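Local structure of Dps family protein (Staphylococcus aureus subsp. aureus, 2D5K) at residues 50-62 with 122-135. The protein probably binds and oxidises iron inside a twelve-subunit ferritin-like cage, and probably also compacts the nucleoid, as Dps proteins do. Sequence-based numbering, arbitrary orientation.
Sequences NEASQYVDELAER and DDVSEDMFIGMQTS
Asp122 meets Arg62 in a salt bridge, Arg62 NH2 lying 2.8 Å from Asp122 OD1, where helix 123-147 begins against antiparallel helix 38-65. The same OD1 caps the new helix by accepting from Ser125 N, and its two donors arrive from opposite faces of the carboxylate. Val124 sets CB over the centre of the guanidinium, 3.4 Å above its plane, while Ser125 OG sits at the edge and takes Arg62 NE in a nearly straight bond (160°). A bend at chi2 (55°) turns the arginine tip along this helix start, and NH1 forms a salt bridge with Asp137 of a neighbouring subunit. Met128 lays its sulfur across the aliphatic root of Arg62, Met128 SD 3.6 Å from Arg62 CB; on its carbonyl a water bridges to Glu58 OE1. With its chain bent at chi3 (-80°), Met132 curls CE over the Tyr55 ring, 3.9 Å from the centroid, in a CH-pi contact, and also against Leu59 CD1 at 3.5 Å. Ser135 OG closes the row by donating to Glu51 OE2 (2.5 Å); Glu51 OE1 is hydrogen-bonded to His139. Thus, in this four-helix bundle, polar bonds at both ends enclose a mainly apolar middle, and the shared carboxylate probably stays ionised between its arginine and the helix N-terminus.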
loop_
_atom_site.group_PDB
_atom_site.type_symbol
_atom_site.label_atom_id
_atom_site.label_comp_id
_atom_site.label_asym_id
_atom_site.label_seq_id
_atom_site.Cartn_x
_atom_site.Cartn_y
_atom_site.Cartn_z
ATOM N N ASN B 50 16.984 8.842 13.140
ATOM C CA ASN B 50 16.795 7.892 12.045
ATOM C C ASN B 50 17.551 8.448 10.836
ATOM O O ASN B 50 18.164 7.704 10.067
ATOM C CB ASN B 50 15.313 7.724 11.701
ATOM C CG ASN B 50 14.584 6.827 12.685
ATOM O OD1 ASN B 50 15.187 5.959 13.318
ATOM N ND2 ASN B 50 13.274 7.020 12.804
ATOM N N GLU B 51 17.518 9.767 10.679
ATOM C CA GLU B 51 18.220 10.400 9.575
ATOM C C GLU B 51 19.724 10.291 9.806
ATOM O O GLU B 51 20.491 10.085 8.866
ATOM C CB GLU B 51 17.796 11.864 9.455
ATOM C CG GLU B 51 18.606 12.670 8.466
ATOM C CD GLU B 51 17.906 13.954 8.066
ATOM O OE1 GLU B 51 17.229 14.556 8.925
ATOM O OE2 GLU B 51 18.037 14.364 6.892
ATOM N N ALA B 52 20.142 10.419 11.061
ATOM C CA ALA B 52 21.556 10.320 11.401
ATOM C C ALA B 52 22.097 8.949 11.018
ATOM O O ALA B 52 23.204 8.837 10.482
ATOM C CB ALA B 52 21.758 10.558 12.896
ATOM N N SER B 53 21.320 7.906 11.297
ATOM C CA SER B 53 21.750 6.546 10.977
ATOM C C SER B 53 21.925 6.381 9.471
ATOM O O SER B 53 22.828 5.677 9.023
ATOM C CB SER B 53 20.738 5.519 11.507
ATOM O OG SER B 53 19.470 5.656 10.882
ATOM N N GLN B 54 21.062 7.028 8.691
ATOM C CA GLN B 54 21.158 6.950 7.236
ATOM C C GLN B 54 22.467 7.581 6.758
ATOM O O GLN B 54 23.118 7.055 5.850
ATOM C CB GLN B 54 19.976 7.659 6.573
ATOM C CG GLN B 54 18.620 7.059 6.906
ATOM C CD GLN B 54 17.493 7.715 6.135
ATOM O OE1 GLN B 54 17.273 8.926 6.236
ATOM N NE2 GLN B 54 16.772 6.917 5.352
ATOM N N TYR B 55 22.851 8.705 7.369
ATOM C CA TYR B 55 24.092 9.385 6.998
ATOM C C TYR B 55 25.299 8.527 7.316
ATOM O O TYR B 55 26.214 8.393 6.502
ATOM C CB TYR B 55 24.257 10.710 7.751
ATOM C CG TYR B 55 23.320 11.807 7.327
ATOM C CD1 TYR B 55 22.998 11.997 5.985
ATOM C CD2 TYR B 55 22.778 12.682 8.270
ATOM C CE1 TYR B 55 22.158 13.030 5.589
ATOM C CE2 TYR B 55 21.938 13.720 7.884
ATOM C CZ TYR B 55 21.634 13.885 6.544
ATOM O OH TYR B 55 20.802 14.905 6.156
ATOM N N VAL B 56 25.307 7.965 8.520
ATOM C CA VAL B 56 26.409 7.126 8.955
ATOM C C VAL B 56 26.669 5.992 7.970
ATOM O O VAL B 56 27.816 5.725 7.608
ATOM C CB VAL B 56 26.134 6.541 10.362
ATOM C CG1 VAL B 56 27.171 5.483 10.706
ATOM C CG2 VAL B 56 26.181 7.659 11.396
ATOM N N ASP B 57 25.603 5.334 7.530
ATOM C CA ASP B 57 25.746 4.225 6.597
ATOM C C ASP B 57 26.166 4.700 5.208
ATOM O O ASP B 57 27.045 4.101 4.582
ATOM C CB ASP B 57 24.435 3.444 6.508
ATOM C CG ASP B 57 24.606 2.095 5.837
ATOM O OD1 ASP B 57 25.472 1.314 6.286
ATOM O OD2 ASP B 57 23.873 1.812 4.870
ATOM N N GLU B 58 25.544 5.774 4.730
ATOM C CA GLU B 58 25.867 6.307 3.410
ATOM C C GLU B 58 27.331 6.710 3.301
ATOM O O GLU B 58 28.032 6.297 2.378
ATOM C CB GLU B 58 24.997 7.527 3.083
ATOM C CG GLU B 58 25.381 8.191 1.754
ATOM C CD GLU B 58 24.715 9.538 1.540
ATOM O OE1 GLU B 58 24.751 10.372 2.468
ATOM O OE2 GLU B 58 24.170 9.766 0.437
ATOM N N LEU B 59 27.794 7.524 4.244
ATOM C CA LEU B 59 29.173 7.981 4.213
ATOM C C LEU B 59 30.165 6.852 4.468
ATOM O O LEU B 59 31.238 6.814 3.865
ATOM C CB LEU B 59 29.380 9.121 5.221
ATOM C CG LEU B 59 28.490 10.355 5.016
ATOM C CD1 LEU B 59 29.068 11.524 5.792
ATOM C CD2 LEU B 59 28.405 10.720 3.539
ATOM N N ALA B 60 29.812 5.923 5.349
ATOM C CA ALA B 60 30.700 4.803 5.634
ATOM C C ALA B 60 30.885 3.926 4.394
ATOM O O ALA B 60 31.995 3.479 4.107
ATOM C CB ALA B 60 30.146 3.965 6.781
ATOM N N GLU B 61 29.805 3.679 3.658
ATOM C CA GLU B 61 29.907 2.840 2.468
ATOM C C GLU B 61 30.558 3.567 1.296
ATOM O O GLU B 61 30.982 2.935 0.331
ATOM C CB GLU B 61 28.536 2.293 2.072
ATOM C CG GLU B 61 27.878 1.504 3.202
ATOM C CD GLU B 61 26.851 0.504 2.718
ATOM O OE1 GLU B 61 26.162 0.782 1.714
ATOM O OE2 GLU B 61 26.722 -0.561 3.358
ATOM N N ARG B 62 30.633 4.893 1.375
ATOM C CA ARG B 62 31.297 5.650 0.320
ATOM C C ARG B 62 32.788 5.483 0.579
ATOM O O ARG B 62 33.576 5.295 -0.349
ATOM C CB ARG B 62 30.921 7.134 0.370
ATOM C CG ARG B 62 31.769 8.013 -0.561
ATOM C CD ARG B 62 31.727 7.506 -2.009
ATOM N NE ARG B 62 32.659 8.234 -2.875
ATOM C CZ ARG B 62 32.980 7.858 -4.108
ATOM N NH1 ARG B 62 32.444 6.759 -4.630
ATOM N NH2 ARG B 62 33.848 8.571 -4.819
ATOM N N ASP B 122 36.773 14.144 -6.071
ATOM C CA ASP B 122 35.831 13.150 -5.564
ATOM C C ASP B 122 34.475 13.832 -5.567
ATOM O O ASP B 122 34.008 14.339 -4.547
ATOM C CB ASP B 122 36.188 12.720 -4.141
ATOM C CG ASP B 122 35.335 11.562 -3.658
ATOM O OD1 ASP B 122 34.265 11.318 -4.262
ATOM O OD2 ASP B 122 35.723 10.901 -2.673
ATOM N N ASP B 123 33.844 13.839 -6.731
ATOM C CA ASP B 123 32.562 14.497 -6.893
ATOM C C ASP B 123 31.403 13.742 -6.259
ATOM O O ASP B 123 30.358 14.329 -5.980
ATOM C CB ASP B 123 32.329 14.742 -8.381
ATOM C CG ASP B 123 33.508 15.458 -9.023
ATOM O OD1 ASP B 123 33.849 16.561 -8.552
ATOM O OD2 ASP B 123 34.104 14.916 -9.977
ATOM N N VAL B 124 31.590 12.448 -6.025
ATOM C CA VAL B 124 30.549 11.647 -5.390
ATOM C C VAL B 124 30.478 12.027 -3.910
ATOM O O VAL B 124 29.401 12.303 -3.383
ATOM C CB VAL B 124 30.841 10.137 -5.518
ATOM C CG1 VAL B 124 29.912 9.338 -4.602
ATOM C CG2 VAL B 124 30.642 9.697 -6.966
ATOM N N SER B 125 31.626 12.046 -3.242
ATOM C CA SER B 125 31.653 12.410 -1.827
ATOM C C SER B 125 31.199 13.852 -1.676
ATOM O O SER B 125 30.508 14.201 -0.719
ATOM C CB SER B 125 33.060 12.241 -1.250
ATOM O OG SER B 125 33.432 10.870 -1.229
ATOM N N GLU B 126 31.588 14.691 -2.630
ATOM C CA GLU B 126 31.201 16.093 -2.592
ATOM C C GLU B 126 29.680 16.188 -2.591
ATOM O O GLU B 126 29.093 16.923 -1.798
ATOM C CB GLU B 126 31.768 16.837 -3.806
ATOM C CG GLU B 126 31.382 18.309 -3.849
ATOM C CD GLU B 126 31.908 19.019 -5.082
ATOM O OE1 GLU B 126 32.446 18.340 -5.982
ATOM O OE2 GLU B 126 31.775 20.256 -5.155
ATOM N N ASP B 127 29.047 15.425 -3.479
ATOM C CA ASP B 127 27.593 15.418 -3.595
ATOM C C ASP B 127 26.932 14.938 -2.305
ATOM O O ASP B 127 25.890 15.459 -1.902
ATOM C CB ASP B 127 27.171 14.524 -4.767
ATOM C CG ASP B 127 25.678 14.553 -5.016
ATOM O OD1 ASP B 127 25.128 15.655 -5.220
ATOM O OD2 ASP B 127 25.055 13.469 -5.014
ATOM N N MET B 128 27.535 13.945 -1.660
ATOM C CA MET B 128 26.993 13.427 -0.408
ATOM C C MET B 128 27.062 14.482 0.686
ATOM O O MET B 128 26.131 14.622 1.481
ATOM C CB MET B 128 27.746 12.170 0.018
ATOM C CG MET B 128 27.417 10.975 -0.858
ATOM S SD MET B 128 28.249 9.486 -0.314
ATOM C CE MET B 128 27.716 8.317 -1.595
ATOM N N PHE B 129 28.164 15.225 0.731
ATOM C CA PHE B 129 28.303 16.279 1.728
ATOM C C PHE B 129 27.260 17.361 1.473
ATOM O O PHE B 129 26.703 17.925 2.411
ATOM C CB PHE B 129 29.701 16.899 1.676
ATOM C CG PHE B 129 30.787 16.004 2.204
ATOM C CD1 PHE B 129 30.623 15.321 3.407
ATOM C CD2 PHE B 129 31.993 15.877 1.521
ATOM C CE1 PHE B 129 31.649 14.526 3.925
ATOM C CE2 PHE B 129 33.022 15.086 2.033
ATOM C CZ PHE B 129 32.846 14.411 3.238
ATOM N N ILE B 130 27.005 17.658 0.199
ATOM C CA ILE B 130 26.020 18.674 -0.167
ATOM C C ILE B 130 24.636 18.252 0.305
ATOM O O ILE B 130 23.898 19.049 0.883
ATOM C CB ILE B 130 25.953 18.889 -1.698
ATOM C CG1 ILE B 130 27.315 19.332 -2.235
ATOM C CG2 ILE B 130 24.877 19.921 -2.029
ATOM C CD1 ILE B 130 27.791 20.626 -1.691
ATOM N N GLY B 131 24.283 16.998 0.042
ATOM C CA GLY B 131 22.987 16.495 0.462
ATOM C C GLY B 131 22.825 16.613 1.967
ATOM O O GLY B 131 21.767 17.001 2.461
ATOM N N MET B 132 23.878 16.272 2.701
ATOM C CA MET B 132 23.844 16.354 4.159
ATOM C C MET B 132 23.709 17.803 4.625
ATOM O O MET B 132 22.906 18.111 5.505
ATOM C CB MET B 132 25.116 15.746 4.757
ATOM C CG MET B 132 25.193 15.859 6.278
ATOM S SD MET B 132 26.723 15.194 6.966
ATOM C CE MET B 132 26.355 13.447 6.960
ATOM N N GLN B 133 24.493 18.698 4.032
ATOM C CA GLN B 133 24.432 20.104 4.417
ATOM C C GLN B 133 23.038 20.674 4.156
ATOM O O GLN B 133 22.553 21.518 4.910
ATOM C CB GLN B 133 25.484 20.910 3.650
ATOM C CG GLN B 133 25.631 22.353 4.133
ATOM C CD GLN B 133 26.683 23.114 3.357
ATOM O OE1 GLN B 133 26.730 23.037 2.131
ATOM N NE2 GLN B 133 27.531 23.863 4.066
ATOM N N THR B 134 22.398 20.211 3.086
ATOM C CA THR B 134 21.054 20.667 2.742
ATOM C C THR B 134 20.100 20.395 3.906
ATOM O O THR B 134 19.379 21.287 4.361
ATOM C CB THR B 134 20.505 19.928 1.494
ATOM O OG1 THR B 134 21.336 20.206 0.358
ATOM C CG2 THR B 134 19.076 20.375 1.196
ATOM N N SER B 135 20.099 19.156 4.384
ATOM C CA SER B 135 19.216 18.772 5.485
ATOM C C SER B 135 19.619 19.428 6.802
ATOM O O SER B 135 18.763 19.876 7.572
ATOM C CB SER B 135 19.210 17.253 5.647
ATOM O OG SER B 135 18.399 16.879 6.749
HETATM O O HOH W 1 19.846 14.471 3.455
HETATM O O HOH W 2 24.140 12.823 1.827
#